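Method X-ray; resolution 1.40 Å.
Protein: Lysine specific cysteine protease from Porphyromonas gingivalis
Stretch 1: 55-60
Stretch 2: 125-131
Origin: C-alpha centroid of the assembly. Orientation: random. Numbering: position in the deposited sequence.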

ATOM      1  N   SER A  55       1.598   3.590   3.375  1.00  7.90           N
ATOM      2  CA  SER A  55       1.369   4.986   3.037  1.00  8.58           C
ATOM      3  C   SER A  55       0.391   5.573   4.084  1.00  8.16           C
ATOM      4  O   SER A  55      -0.562   4.937   4.494  1.00  8.28           O
ATOM      5  CB  SER A  55       0.813   5.107   1.611  1.00  7.68           C
ATOM      6  OG  SER A  55       0.532   6.482   1.293  1.00  8.76           O
ATOM      7  N   PHE A  56       0.693   6.763   4.539  1.00  8.53           N
ATOM      8  CA  PHE A  56      -0.025   7.383   5.654  1.00  8.94           C
ATOM      9  C   PHE A  56      -0.946   8.546   5.231  1.00  9.96           C
ATOM     10  O   PHE A  56      -0.601   9.387   4.382  1.00 10.76           O
ATOM     11  CB  PHE A  56       0.988   7.868   6.712  1.00 11.01           C
ATOM     12  CG  PHE A  56       1.675   6.742   7.402  1.00  9.45           C
ATOM     13  CD1 PHE A  56       1.214   6.266   8.610  1.00 11.12           C
ATOM     14  CD2 PHE A  56       2.738   6.086   6.813  1.00 10.93           C
ATOM     15  CE1 PHE A  56       1.831   5.228   9.239  1.00 10.89           C
ATOM     16  CE2 PHE A  56       3.372   5.039   7.429  1.00 14.12           C
ATOM     17  CZ  PHE A  56       2.907   4.582   8.648  1.00 12.03           C
ATOM     18  N   SER A  57      -2.124   8.641   5.855  1.00 10.31           N
ATOM     19  CA  SER A  57      -2.916   9.879   5.826  1.00 11.63           C
ATOM     20  C   SER A  57      -2.846  10.587   7.182  1.00 13.88           C
ATOM     21  O   SER A  57      -3.422  11.683   7.301  1.00 13.04           O
ATOM     22  CB  SER A  57      -4.348   9.625   5.417  1.00 10.85           C
ATOM     23  OG  SER A  57      -5.036   8.845   6.352  1.00  9.56           O
ATOM     24  N   TRP A  58      -2.201   9.975   8.177  1.00 11.34           N
ATOM     25  CA  TRP A  58      -1.786  10.640   9.438  1.00 12.89           C
ATOM     26  C   TRP A  58      -0.486   9.996   9.858  1.00 16.45           C
ATOM     27  O   TRP A  58      -0.431   8.771  10.030  1.00 15.26           O
ATOM     28  CB  TRP A  58      -2.801  10.474  10.579  1.00 14.54           C
ATOM     29  CG  TRP A  58      -2.397  11.257  11.819  1.00 17.04           C
ATOM     30  CD1 TRP A  58      -2.736  12.560  12.117  1.00 19.71           C
ATOM     31  CD2 TRP A  58      -1.535  10.819  12.868  1.00 13.97           C
ATOM     32  NE1 TRP A  58      -2.155  12.935  13.308  1.00 21.02           N
ATOM     33  CE2 TRP A  58      -1.409  11.894  13.788  1.00 21.81           C
ATOM     34  CE3 TRP A  58      -0.863   9.622  13.137  1.00 20.61           C
ATOM     35  CZ2 TRP A  58      -0.638  11.800  14.952  1.00 22.67           C
ATOM     36  CZ3 TRP A  58      -0.101   9.526  14.293  1.00 26.15           C
ATOM     37  CH2 TRP A  58       0.012  10.612  15.185  1.00 16.91           C
ATOM     38  N   ASN A  59       0.540  10.802  10.121  1.00 18.16           N
ATOM     39  CA  ASN A  59       1.825  10.281  10.601  1.00 20.15           C
ATOM     40  C   ASN A  59       2.506  11.394  11.395  1.00 19.47           C
ATOM     41  O   ASN A  59       3.336  12.125  10.871  1.00 20.12           O
ATOM     42  CB  ASN A  59       2.699   9.805   9.429  1.00 17.70           C
ATOM     43  CG  ASN A  59       4.041   9.250   9.869  1.00 21.36           C
ATOM     44  OD1 ASN A  59       4.214   8.840  11.013  1.00 22.58           O
ATOM     45  ND2 ASN A  59       4.986   9.203   8.948  1.00 23.06           N
ATOM     46  N   GLY A  60       2.103  11.533  12.654  1.00 22.74           N
ATOM     47  CA  GLY A  60       2.538  12.654  13.490  1.00 26.08           C
ATOM     48  C   GLY A  60       1.782  13.940  13.187  1.00 26.33           C
ATOM     49  O   GLY A  60       1.780  14.866  13.996  1.00 30.15           O
ATOM     50  N   ALA A 125      -6.051   4.940  19.286  1.00 24.18           N
ATOM     51  CA  ALA A 125      -4.737   5.514  19.014  1.00 19.47           C
ATOM     52  C   ALA A 125      -4.457   5.501  17.513  1.00 17.76           C
ATOM     53  O   ALA A 125      -5.013   4.668  16.788  1.00 17.68           O
ATOM     54  CB  ALA A 125      -3.646   4.706  19.744  1.00 20.08           C
ATOM     55  N   ARG A 126      -3.609   6.428  17.065  1.00 17.78           N
ATOM     56  CA  ARG A 126      -3.059   6.423  15.703  1.00 13.74           C
ATOM     57  C   ARG A 126      -1.577   6.160  15.800  1.00 17.71           C
ATOM     58  O   ARG A 126      -0.951   6.424  16.835  1.00 18.05           O
ATOM     59  CB  ARG A 126      -3.334   7.730  14.961  1.00 17.92           C
ATOM     60  CG  ARG A 126      -4.757   7.965  14.611  1.00 21.12           C
ATOM     61  CD  ARG A 126      -4.891   9.267  13.885  1.00 26.33           C
ATOM     62  NE  ARG A 126      -6.280   9.673  13.789  1.00 37.23           N
ATOM     63  CZ  ARG A 126      -6.732  10.618  12.974  1.00 28.87           C
ATOM     64  NH1 ARG A 126      -5.905  11.263  12.171  1.00 30.37           N
ATOM     65  NH2 ARG A 126      -8.017  10.927  12.970  1.00 24.94           N
ATOM     66  N   PHE A 127      -1.028   5.631  14.719  1.00 16.74           N
ATOM     67  CA  PHE A 127       0.297   5.038  14.720  1.00 14.79           C
ATOM     68  C   PHE A 127       1.097   5.627  13.595  1.00 15.07           C
ATOM     69  O   PHE A 127       0.560   5.878  12.521  1.00 14.03           O
ATOM     70  CB  PHE A 127       0.205   3.521  14.630  1.00 13.20           C
ATOM     71  CG  PHE A 127      -0.501   2.910  15.811  1.00 15.41           C
ATOM     72  CD1 PHE A 127       0.197   2.575  16.951  1.00 17.38           C
ATOM     73  CD2 PHE A 127      -1.871   2.719  15.796  1.00 16.33           C
ATOM     74  CE1 PHE A 127      -0.450   2.039  18.050  1.00 17.48           C
ATOM     75  CE2 PHE A 127      -2.527   2.172  16.906  1.00 22.37           C
ATOM     76  CZ  PHE A 127      -1.819   1.841  18.023  1.00 19.50           C
ATOM     77  N   GLY A 128       2.377   5.846  13.849  1.00 16.48           N
ATOM     78  CA  GLY A 128       3.255   6.472  12.883  1.00 20.52           C
ATOM     79  C   GLY A 128       4.680   6.018  13.011  1.00 21.21           C
ATOM     80  O   GLY A 128       4.988   5.049  13.725  1.00 23.42           O
ATOM     81  N   LEU A 129       5.566   6.726  12.314  1.00 21.01           N
ATOM     82  CA  LEU A 129       6.995   6.438  12.368  1.00 25.65           C
ATOM     83  C   LEU A 129       7.671   7.208  13.511  1.00 27.40           C
ATOM     84  O   LEU A 129       8.825   6.921  13.826  1.00 29.68           O
ATOM     85  CB  LEU A 129       7.674   6.798  11.046  1.00 22.75           C
ATOM     86  CG  LEU A 129       7.026   6.270   9.770  1.00 27.95           C
ATOM     87  CD1 LEU A 129       7.868   6.696   8.576  1.00 25.23           C
ATOM     88  CD2 LEU A 129       6.824   4.747   9.824  1.00 27.58           C
ATOM     89  N   SER A 130       6.961   8.188  14.084  0.80 27.24           N
ATOM     90  CA  SER A 130       7.430   8.951  15.255  0.80 28.91           C
ATOM     91  C   SER A 130       6.552   8.784  16.503  0.80 31.19           C
ATOM     92  O   SER A 130       6.879   9.340  17.555  0.80 33.68           O
ATOM     93  CB  SER A 130       7.522  10.443  14.906  0.80 31.35           C
ATOM     94  N   THR A 131       5.452   8.032  16.411  0.80 31.81           N
ATOM     95  CA  THR A 131       4.579   7.839  17.573  0.80 31.02           C
ATOM     96  C   THR A 131       5.306   7.070  18.677  0.80 31.53           C
ATOM     97  O   THR A 131       6.048   6.119  18.402  0.80 32.34           O
ATOM     98  CB  THR A 131       3.219   7.160  17.214  0.80 30.53           C
ATOM     99  OG1 THR A 131       3.423   5.878  16.603  0.80 25.21           O
TER

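A single hydrogen bond joins the two stretches, and it runs from backbone to side chain. Leu 129 N donates to Asn 59 OD1 at 2.8 Å, with a nearly straight N-H...O angle of 163°. The CA-to-CB bond of Asn 59 points sideways, but chi1 near 180° (t) brings the amide end closer to the other stretch. Asparagine suits this place because its short side chain ends in a carbonyl oxygen able to accept from the backbone amide of Leu 129, which lies in a loop.

Gly 128 makes room for that acceptor. Asn 59 OD1 lies 3.2 Å from Gly 128 CA, and an ideal CB on Gly 128 would point toward stretch 1 and come to 2.4 Å from Asn 59 OD1, a clash. Within its own stretch, Gly 128 N donates to Thr 131 OG1 at 2.9 Å, a bond that links the two ends of the segment 128-131.

The aromatic contact of Trp 58 is with Arg 126. Arg 126 CD lies over one face of the indole, 4.0 Å from the centroid of the Trp 58 five-membered ring, a CH-pi contact. Farther along, Arg 126 CZ is 4.9 Å from the same centroid and 29° off the ring normal, an off-centre cation-pi interaction. The guanidinium is not stacked flat on the ring: it meets the indole by its edge, with Trp 58 CD1 near its plane and 3.4 Å from Arg 126 NH1. Arginine suits the broad indole because its chain offers a methylene, CD, next to a delocalised charge; with chi2 and chi3 both t, the guanidinium lies off to the CG-CD1 side of the ring.

Phe 56 supplies the apolar contact. Its CB points toward stretch 2, and Phe 56 CZ meets Leu 129 CD2 at 4.1 Å, two hydrocarbon groups packing together. At the ring edge, Phe 56 CE1 approaches Phe 127 O at 3.6 Å, where the slightly positive aromatic hydrogens can face a carbonyl oxygen favourably.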